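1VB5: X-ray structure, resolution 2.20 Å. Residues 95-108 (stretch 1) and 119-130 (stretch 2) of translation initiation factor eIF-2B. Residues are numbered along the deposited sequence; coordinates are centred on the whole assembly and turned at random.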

# COMPACT_ATOMS: atom_id res chain seq x y z
N ALA B 95 -13.99 1.40 -28.48
CA ALA B 95 -14.35 1.87 -27.15
C ALA B 95 -13.15 2.54 -26.47
O ALA B 95 -13.26 3.66 -25.97
CB ALA B 95 -14.86 0.71 -26.29
N LYS B 96 -12.01 1.86 -26.47
CA LYS B 96 -10.81 2.39 -25.86
C LYS B 96 -10.41 3.74 -26.47
O LYS B 96 -10.07 4.67 -25.74
CB LYS B 96 -9.64 1.40 -25.98
CG LYS B 96 -8.37 1.85 -25.24
CD LYS B 96 -7.23 0.83 -25.39
CE LYS B 96 -7.58 -0.50 -24.72
NZ LYS B 96 -6.52 -1.54 -24.92
N ARG B 97 -10.44 3.83 -27.79
CA ARG B 97 -10.08 5.08 -28.47
C ARG B 97 -11.00 6.24 -28.09
O ARG B 97 -10.54 7.34 -27.79
CB ARG B 97 -10.11 4.88 -29.99
CG ARG B 97 -8.85 4.24 -30.56
CD ARG B 97 -7.68 5.23 -30.48
NE ARG B 97 -6.42 4.68 -30.99
CZ ARG B 97 -5.32 5.40 -31.16
NH1 ARG B 97 -5.31 6.70 -30.88
NH2 ARG B 97 -4.21 4.83 -31.62
N GLU B 98 -12.30 5.98 -28.10
CA GLU B 98 -13.27 7.02 -27.76
C GLU B 98 -13.18 7.42 -26.29
O GLU B 98 -13.29 8.59 -25.94
CB GLU B 98 -14.69 6.55 -28.10
CG GLU B 98 -15.75 7.64 -27.97
CD GLU B 98 -15.33 8.94 -28.62
OE1 GLU B 98 -14.73 8.90 -29.71
OE2 GLU B 98 -15.61 10.02 -28.04
N LEU B 99 -12.97 6.44 -25.42
CA LEU B 99 -12.87 6.72 -23.99
C LEU B 99 -11.62 7.57 -23.75
O LEU B 99 -11.66 8.55 -23.00
CB LEU B 99 -12.80 5.41 -23.19
CG LEU B 99 -12.99 5.44 -21.66
CD1 LEU B 99 -13.13 4.02 -21.14
CD2 LEU B 99 -11.82 6.14 -20.99
N ALA B 100 -10.53 7.21 -24.42
CA ALA B 100 -9.28 7.94 -24.29
C ALA B 100 -9.45 9.41 -24.63
O ALA B 100 -8.96 10.29 -23.92
CB ALA B 100 -8.20 7.31 -25.19
N SER B 101 -10.16 9.68 -25.73
CA SER B 101 -10.40 11.05 -26.16
C SER B 101 -11.17 11.85 -25.12
O SER B 101 -10.89 13.03 -24.89
CB SER B 101 -11.17 11.06 -27.49
OG SER B 101 -11.43 12.39 -27.89
N ILE B 102 -12.14 11.21 -24.49
CA ILE B 102 -12.95 11.85 -23.47
C ILE B 102 -12.14 12.05 -22.18
O ILE B 102 -12.23 13.09 -21.54
CB ILE B 102 -14.21 11.02 -23.17
CG1 ILE B 102 -15.10 10.99 -24.43
CG2 ILE B 102 -14.97 11.60 -21.97
CD1 ILE B 102 -16.30 10.09 -24.32
N GLY B 103 -11.35 11.04 -21.82
CA GLY B 103 -10.53 11.14 -20.63
C GLY B 103 -9.47 12.22 -20.76
O GLY B 103 -9.24 12.99 -19.83
N ALA B 104 -8.82 12.28 -21.92
CA ALA B 104 -7.78 13.28 -22.17
C ALA B 104 -8.35 14.68 -22.04
O ALA B 104 -7.68 15.59 -21.56
CB ALA B 104 -7.19 13.08 -23.57
N GLN B 105 -9.59 14.85 -22.49
CA GLN B 105 -10.28 16.13 -22.45
C GLN B 105 -10.41 16.59 -21.00
O GLN B 105 -10.31 17.78 -20.69
CB GLN B 105 -11.67 15.95 -23.07
CG GLN B 105 -12.25 17.18 -23.73
CD GLN B 105 -13.64 16.92 -24.29
OE1 GLN B 105 -13.86 15.93 -25.00
NE2 GLN B 105 -14.58 17.80 -23.97
N LEU B 106 -10.63 15.63 -20.11
CA LEU B 106 -10.77 15.88 -18.68
C LEU B 106 -9.49 16.48 -18.09
O LEU B 106 -9.54 17.39 -17.27
CB LEU B 106 -11.11 14.57 -17.98
CG LEU B 106 -11.31 14.51 -16.47
CD1 LEU B 106 -12.49 15.39 -16.06
CD2 LEU B 106 -11.59 13.05 -16.08
N ILE B 107 -8.35 15.94 -18.50
CA ILE B 107 -7.05 16.39 -18.01
C ILE B 107 -6.81 17.87 -18.32
O ILE B 107 -7.26 18.38 -19.34
CB ILE B 107 -5.92 15.52 -18.63
CG1 ILE B 107 -6.07 14.07 -18.15
CG2 ILE B 107 -4.55 16.06 -18.23
CD1 ILE B 107 -5.11 13.09 -18.78
N ASP B 108 -6.11 18.56 -17.42
CA ASP B 108 -5.81 19.98 -17.59
C ASP B 108 -4.32 20.26 -17.46
O ASP B 108 -3.57 19.48 -16.88
CB ASP B 108 -6.55 20.81 -16.54
CG ASP B 108 -8.05 20.78 -16.72
OD1 ASP B 108 -8.76 21.28 -15.82
OD2 ASP B 108 -8.53 20.25 -17.76
N SER B 119 -3.23 -0.13 -16.40
CA SER B 119 -4.46 -0.15 -17.17
C SER B 119 -4.16 0.44 -18.54
O SER B 119 -3.81 1.61 -18.64
CB SER B 119 -5.53 0.70 -16.48
OG SER B 119 -6.58 1.01 -17.38
N SER B 120 -4.29 -0.37 -19.59
CA SER B 120 -4.02 0.11 -20.94
C SER B 120 -4.93 1.29 -21.29
O SER B 120 -4.56 2.17 -22.06
CB SER B 120 -4.18 -1.02 -21.97
OG SER B 120 -5.37 -1.75 -21.74
N THR B 121 -6.12 1.31 -20.69
CA THR B 121 -7.07 2.39 -20.93
C THR B 121 -6.57 3.69 -20.32
O THR B 121 -6.59 4.74 -20.96
CB THR B 121 -8.45 2.03 -20.36
OG1 THR B 121 -8.96 0.88 -21.05
CG2 THR B 121 -9.43 3.18 -20.51
N VAL B 122 -6.12 3.63 -19.07
CA VAL B 122 -5.62 4.83 -18.41
C VAL B 122 -4.38 5.31 -19.17
O VAL B 122 -4.17 6.51 -19.33
CB VAL B 122 -5.25 4.56 -16.93
CG1 VAL B 122 -4.56 5.79 -16.33
CG2 VAL B 122 -6.51 4.23 -16.14
N LEU B 123 -3.57 4.37 -19.63
CA LEU B 123 -2.36 4.70 -20.38
C LEU B 123 -2.70 5.45 -21.68
O LEU B 123 -2.04 6.43 -22.02
CB LEU B 123 -1.58 3.41 -20.71
CG LEU B 123 -0.37 3.58 -21.64
CD1 LEU B 123 0.60 4.61 -21.06
CD2 LEU B 123 0.32 2.23 -21.84
N GLU B 124 -3.73 5.01 -22.40
CA GLU B 124 -4.11 5.69 -23.63
C GLU B 124 -4.71 7.06 -23.35
O GLU B 124 -4.61 7.97 -24.18
CB GLU B 124 -5.06 4.84 -24.47
CG GLU B 124 -4.36 3.68 -25.16
CD GLU B 124 -3.08 4.10 -25.87
OE1 GLU B 124 -3.12 5.06 -26.67
OE2 GLU B 124 -2.02 3.47 -25.62
N ILE B 125 -5.34 7.21 -22.19
CA ILE B 125 -5.91 8.49 -21.82
C ILE B 125 -4.75 9.46 -21.64
O ILE B 125 -4.76 10.58 -22.15
CB ILE B 125 -6.68 8.43 -20.47
CG1 ILE B 125 -7.98 7.63 -20.64
CG2 ILE B 125 -6.98 9.83 -19.96
CD1 ILE B 125 -8.79 7.50 -19.35
N ILE B 126 -3.73 9.01 -20.92
CA ILE B 126 -2.56 9.83 -20.66
C ILE B 126 -1.81 10.20 -21.94
O ILE B 126 -1.41 11.35 -22.13
CB ILE B 126 -1.64 9.11 -19.64
CG1 ILE B 126 -2.26 9.19 -18.24
CG2 ILE B 126 -0.25 9.72 -19.65
CD1 ILE B 126 -1.57 8.34 -17.18
N ARG B 127 -1.63 9.22 -22.82
CA ARG B 127 -0.93 9.45 -24.08
C ARG B 127 -1.67 10.42 -24.99
O ARG B 127 -1.06 11.27 -25.64
CB ARG B 127 -0.70 8.13 -24.81
CG ARG B 127 0.44 7.31 -24.25
CD ARG B 127 0.56 5.96 -24.93
NE ARG B 127 1.84 5.34 -24.62
CZ ARG B 127 2.11 4.05 -24.79
NH1 ARG B 127 1.19 3.23 -25.25
NH2 ARG B 127 3.32 3.58 -24.47
N THR B 128 -3.00 10.29 -25.05
CA THR B 128 -3.80 11.17 -25.88
C THR B 128 -3.72 12.60 -25.37
O THR B 128 -3.69 13.55 -26.15
CB THR B 128 -5.29 10.72 -25.91
OG1 THR B 128 -5.39 9.42 -26.50
CG2 THR B 128 -6.13 11.71 -26.73
N ALA B 129 -3.69 12.76 -24.04
CA ALA B 129 -3.61 14.09 -23.45
C ALA B 129 -2.27 14.74 -23.81
O ALA B 129 -2.21 15.93 -24.11
CB ALA B 129 -3.77 14.01 -21.93
N LYS B 130 -1.20 13.95 -23.76
CA LYS B 130 0.12 14.46 -24.09
C LYS B 130 0.19 14.82 -25.57
O LYS B 130 0.80 15.82 -25.95
CB LYS B 130 1.20 13.42 -23.78
CG LYS B 130 2.60 13.88 -24.16
CD LYS B 130 3.46 12.72 -24.64
CE LYS B 130 2.82 12.01 -25.84
NZ LYS B 130 3.71 10.96 -26.43

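The two helices pack unusually closely, their axes approaching to 7.8 Å at a crossing angle of -57°, and the CA atoms of Ala100 and Ile125 lie only 4.2 Å apart. Small residues on the first helix make this possible. Ile125 inserts as a knob among Leu99, Ala100, Gly103 and Ala104, its chi1 m, chi2 t side chain lying against backbone as well as side chains: its CG1 is 3.9 Å from Ala100 CA and its CG2 3.5 Å from Gly103 C. The absence of a side chain at Gly103 leaves room for Ile125 as placed, since an ideal CB there would fall 2.7 Å from Ile125 CD1. Leu99 closes one part of the hole, with CD2 3.7 Å from Ile125 CD1.

Further along, Ala104 and Ala129 repeat the close approach, Ala104 CB lying 3.9 Å from Ala129 CB. Ile107, just past the helix, extends CD1 to 3.5 Å from Ala129 CB. Thr128 also faces the first helix; its OG1 donates to Glu124 O (2.8 Å) within its own helix, so the hydroxyl is satisfied while its CG2 packs 3.6 Å from Ala104 CB.

Polar contact is slight. Lys96, t at chi1 and chi2 but turned at chi3 (m), lays its CD 4.1 Å from Glu124 CG and reaches Ser120, where NZ donates a weak hydrogen bond to OG (3.4 Å). In all, 602 Å² is buried, and the lone hydrogen bond between the stretches is weak.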